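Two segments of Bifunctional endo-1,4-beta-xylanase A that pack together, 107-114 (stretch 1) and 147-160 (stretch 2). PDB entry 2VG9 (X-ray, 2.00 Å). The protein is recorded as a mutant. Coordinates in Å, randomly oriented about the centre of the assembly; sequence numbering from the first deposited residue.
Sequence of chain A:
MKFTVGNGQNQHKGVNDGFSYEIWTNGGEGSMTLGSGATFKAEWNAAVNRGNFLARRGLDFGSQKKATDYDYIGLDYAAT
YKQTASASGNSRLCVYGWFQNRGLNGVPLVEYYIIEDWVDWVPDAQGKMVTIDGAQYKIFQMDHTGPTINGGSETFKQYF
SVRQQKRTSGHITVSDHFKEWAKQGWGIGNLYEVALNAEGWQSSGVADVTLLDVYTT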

# COMPACT_ATOMS: atom_id res chain seq x y z
N VAL A 107 -5.22 -18.30 -11.33
CA VAL A 107 -4.70 -16.97 -10.99
C VAL A 107 -4.61 -16.84 -9.47
O VAL A 107 -5.57 -17.12 -8.77
N PRO A 108 -3.47 -16.36 -8.94
CA PRO A 108 -3.42 -16.17 -7.49
C PRO A 108 -4.08 -14.87 -6.98
O PRO A 108 -4.24 -13.89 -7.73
N LEU A 109 -4.44 -14.88 -5.70
CA LEU A 109 -4.89 -13.70 -4.99
C LEU A 109 -3.61 -12.93 -4.66
O LEU A 109 -2.66 -13.53 -4.15
N VAL A 110 -3.56 -11.63 -4.96
CA VAL A 110 -2.29 -10.87 -4.81
C VAL A 110 -2.54 -9.62 -3.98
O VAL A 110 -3.50 -8.91 -4.23
N GLU A 111 -1.66 -9.38 -3.00
CA GLU A 111 -1.54 -8.08 -2.31
C GLU A 111 -0.23 -7.48 -2.85
O GLU A 111 0.81 -8.15 -2.84
N TYR A 112 -0.28 -6.26 -3.37
CA TYR A 112 0.88 -5.67 -4.05
C TYR A 112 1.32 -4.36 -3.35
O TYR A 112 0.50 -3.68 -2.70
N TYR A 113 2.61 -4.07 -3.45
CA TYR A 113 3.25 -2.93 -2.81
C TYR A 113 4.20 -2.29 -3.81
O TYR A 113 5.06 -2.96 -4.42
N ILE A 114 4.06 -0.99 -3.99
CA ILE A 114 5.09 -0.26 -4.73
C ILE A 114 5.69 0.68 -3.70
O ILE A 114 5.10 1.72 -3.37
N PRO A 147 -4.70 -13.11 7.02
CA PRO A 147 -6.00 -12.56 6.64
C PRO A 147 -5.92 -11.78 5.32
O PRO A 147 -4.88 -11.20 5.01
N THR A 148 -7.03 -11.72 4.62
CA THR A 148 -7.10 -11.38 3.22
C THR A 148 -8.35 -10.49 3.03
O THR A 148 -9.18 -10.40 3.93
N ILE A 149 -8.48 -9.83 1.87
CA ILE A 149 -9.70 -9.07 1.56
C ILE A 149 -10.96 -9.96 1.51
O ILE A 149 -12.08 -9.45 1.55
N ASN A 150 -10.74 -11.26 1.41
CA ASN A 150 -11.79 -12.28 1.27
C ASN A 150 -12.20 -12.97 2.58
O ASN A 150 -13.18 -13.74 2.61
N GLY A 151 -11.47 -12.73 3.67
CA GLY A 151 -11.74 -13.42 4.94
C GLY A 151 -10.48 -13.85 5.68
O GLY A 151 -9.44 -13.17 5.63
N GLY A 152 -10.56 -14.99 6.35
CA GLY A 152 -9.52 -15.42 7.28
C GLY A 152 -8.27 -16.01 6.64
O GLY A 152 -8.28 -16.35 5.46
N SER A 153 -7.21 -16.12 7.43
CA SER A 153 -5.96 -16.73 6.99
C SER A 153 -6.08 -17.55 5.69
O SER A 153 -6.90 -18.47 5.60
N GLU A 154 -5.30 -17.17 4.68
CA GLU A 154 -4.98 -18.08 3.56
C GLU A 154 -3.54 -17.85 3.10
O GLU A 154 -2.88 -16.93 3.55
N THR A 155 -3.05 -18.74 2.26
CA THR A 155 -1.74 -18.56 1.68
C THR A 155 -1.98 -17.88 0.33
O THR A 155 -2.74 -18.39 -0.50
N PHE A 156 -1.38 -16.70 0.14
CA PHE A 156 -1.54 -15.91 -1.09
C PHE A 156 -0.19 -15.35 -1.53
O PHE A 156 0.85 -15.62 -0.92
N LYS A 157 -0.20 -14.58 -2.61
CA LYS A 157 1.04 -13.96 -3.11
C LYS A 157 1.09 -12.47 -2.80
O LYS A 157 0.06 -11.77 -2.82
N GLN A 158 2.30 -11.99 -2.53
CA GLN A 158 2.57 -10.55 -2.50
C GLN A 158 3.49 -10.20 -3.66
O GLN A 158 4.46 -10.92 -3.93
N TYR A 159 3.18 -9.13 -4.39
CA TYR A 159 4.09 -8.62 -5.41
C TYR A 159 4.66 -7.30 -4.90
O TYR A 159 3.95 -6.50 -4.31
N PHE A 160 5.94 -7.10 -5.18
CA PHE A 160 6.72 -5.94 -4.73
C PHE A 160 7.49 -5.31 -5.84
O PHE A 160 8.09 -6.02 -6.64

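The strand that begins at Val110 and the strand of stretch 2 that runs through Phe160 lie parallel as neighbours, and the register pairs Val110 with Lys157, Glu111 with Gln158, Tyr112 with Tyr159 and Tyr113 with Phe160. Because paired residues send their side chains to the same face, the packing divides into one layer with Val110, Tyr112, Lys157 and Tyr159 and another with Glu111, Tyr113, Gln158 and Phe160.

Just ahead of the first strand, Leu109 has the most surface covered by the other stretch. Its CA-to-CB bond points sideways, but with chi1 t and chi2 between wells at -128° the end of the side chain comes nearer stretch 2. There CD1 lies 3.9 Å from CB of Phe156 and 3.2 Å from OG1 of Thr148, while CD2 meets CD1 of Ile149 at 4.1 Å. The leucine thus reaches both the strand and the type I turn from Thr148 to Gly151.

Tyr159, chi1 m, dominates the first layer. Val110, chi1 t, lies over one face of its ring, with CG1 3.7 Å from the ring centroid in a CH-pi contact and CG2 3.5 Å from CZ. Pro108 packs at the hydroxyl end of this side chain, its CG 3.8 Å from OH of Tyr159, and its CB lies 3.9 Å from CG of Lys157. Tyr112, chi1 p, touches Tyr159 only near the backbone, CB to CB at 4.2 Å, before its side chain leads away.

On the other face, Tyr113 and Phe160, both chi1 m, set their rings nearly parallel at 7°, yet slid apart with centroids 4.9 Å apart, so they barely overlap; CD2 of Tyr113 approaches CE1 of Phe160 to 3.4 Å. Beside them the extended Glu111, chi1 and chi2 t, accepts a hydrogen bond at OE2 from NE2 of Gln158 (3.1 Å), nearly straight at 172°. The same OE2 sits at the edge of the Phe156 ring, 3.5 Å from CE1.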

# COMPACT_ATOMS: atom_id res chain seq x y z
CB VAL A 107 -5.66 -15.84 -11.48
CG1 VAL A 107 -5.08 -14.45 -11.16
CG2 VAL A 107 -6.01 -15.99 -12.96
CB PRO A 108 -1.91 -16.18 -7.19
CG PRO A 108 -1.29 -15.64 -8.45
CD PRO A 108 -2.21 -15.96 -9.60
CB LEU A 109 -5.58 -14.13 -3.70
CG LEU A 109 -6.57 -13.32 -2.85
CD1 LEU A 109 -6.18 -13.25 -1.39
CD2 LEU A 109 -7.02 -11.95 -3.39
CB VAL A 110 -1.70 -10.47 -6.20
CG1 VAL A 110 -0.56 -9.46 -6.07
CG2 VAL A 110 -1.27 -11.71 -6.98
CB GLU A 111 -1.46 -8.29 -0.81
CG GLU A 111 -1.36 -7.05 0.07
CD GLU A 111 -1.34 -7.42 1.54
OE1 GLU A 111 -2.01 -6.75 2.35
OE2 GLU A 111 -0.65 -8.42 1.90
CB TYR A 112 0.59 -5.47 -5.55
CG TYR A 112 -0.38 -4.33 -5.85
CD1 TYR A 112 0.06 -2.99 -5.82
CD2 TYR A 112 -1.73 -4.58 -6.18
CE1 TYR A 112 -0.80 -1.92 -6.08
CE2 TYR A 112 -2.64 -3.49 -6.49
CZ TYR A 112 -2.14 -2.16 -6.42
OH TYR A 112 -2.91 -1.06 -6.69
CB TYR A 113 4.10 -3.37 -1.61
CG TYR A 113 3.34 -4.06 -0.53
CD1 TYR A 113 2.93 -3.38 0.62
CD2 TYR A 113 3.07 -5.42 -0.63
CE1 TYR A 113 2.22 -4.04 1.62
CE2 TYR A 113 2.37 -6.08 0.34
CZ TYR A 113 1.96 -5.40 1.46
OH TYR A 113 1.27 -6.13 2.40
CB ILE A 114 4.52 0.51 -5.95
CG1 ILE A 114 3.88 -0.48 -6.95
CG2 ILE A 114 5.62 1.31 -6.65
CD1 ILE A 114 2.96 0.22 -7.93
CB PRO A 147 -6.36 -11.64 7.82
CG PRO A 147 -5.04 -11.30 8.45
CD PRO A 147 -4.22 -12.56 8.30
CB THR A 148 -7.15 -12.74 2.46
OG1 THR A 148 -5.89 -13.02 1.82
CG2 THR A 148 -8.29 -12.87 1.52
CB ILE A 149 -9.59 -8.27 0.21
CG1 ILE A 149 -9.07 -9.19 -0.92
CG2 ILE A 149 -8.79 -6.96 0.43
CD1 ILE A 149 -9.24 -8.64 -2.34
CB ASN A 150 -11.34 -13.34 0.27
CG ASN A 150 -11.38 -12.84 -1.16
OD1 ASN A 150 -11.98 -11.81 -1.45
ND2 ASN A 150 -10.74 -13.57 -2.06
CB SER A 153 -5.35 -17.57 8.12
OG SER A 153 -3.98 -17.91 7.89
CB GLU A 154 -5.98 -18.01 2.40
CG GLU A 154 -6.21 -16.64 1.76
CD GLU A 154 -7.39 -16.64 0.80
OE1 GLU A 154 -8.41 -16.00 1.14
OE2 GLU A 154 -7.30 -17.28 -0.28
CB THR A 155 -0.96 -19.89 1.60
OG1 THR A 155 -0.51 -20.24 2.92
CG2 THR A 155 0.27 -19.77 0.68
CB PHE A 156 -2.62 -14.80 -0.91
CG PHE A 156 -2.33 -13.81 0.20
CD1 PHE A 156 -1.73 -12.57 -0.09
CD2 PHE A 156 -2.65 -14.11 1.53
CE1 PHE A 156 -1.45 -11.67 0.93
CE2 PHE A 156 -2.37 -13.22 2.56
CZ PHE A 156 -1.77 -11.99 2.27
CB LYS A 157 1.14 -14.14 -4.63
CG LYS A 157 1.27 -15.60 -5.08
CD LYS A 157 2.65 -16.12 -4.76
CE LYS A 157 2.91 -17.45 -5.43
NZ LYS A 157 4.28 -17.87 -5.09
CB GLN A 158 3.18 -10.16 -1.16
CG GLN A 158 2.21 -10.36 0.02
CD GLN A 158 2.87 -10.19 1.37
OE1 GLN A 158 3.99 -10.65 1.58
NE2 GLN A 158 2.18 -9.55 2.29
CB TYR A 159 3.41 -8.40 -6.78
CG TYR A 159 2.84 -9.61 -7.45
CD1 TYR A 159 3.10 -10.91 -6.96
CD2 TYR A 159 2.07 -9.48 -8.60
CE1 TYR A 159 2.56 -12.05 -7.57
CE2 TYR A 159 1.52 -10.61 -9.23
CZ TYR A 159 1.78 -11.89 -8.71
OH TYR A 159 1.23 -12.98 -9.34
CB PHE A 160 7.78 -6.35 -3.67
CG PHE A 160 7.17 -6.81 -2.35
CD1 PHE A 160 6.92 -5.87 -1.34
CD2 PHE A 160 6.84 -8.18 -2.14
CE1 PHE A 160 6.33 -6.27 -0.11
CE2 PHE A 160 6.29 -8.59 -0.92
CZ PHE A 160 6.02 -7.63 0.09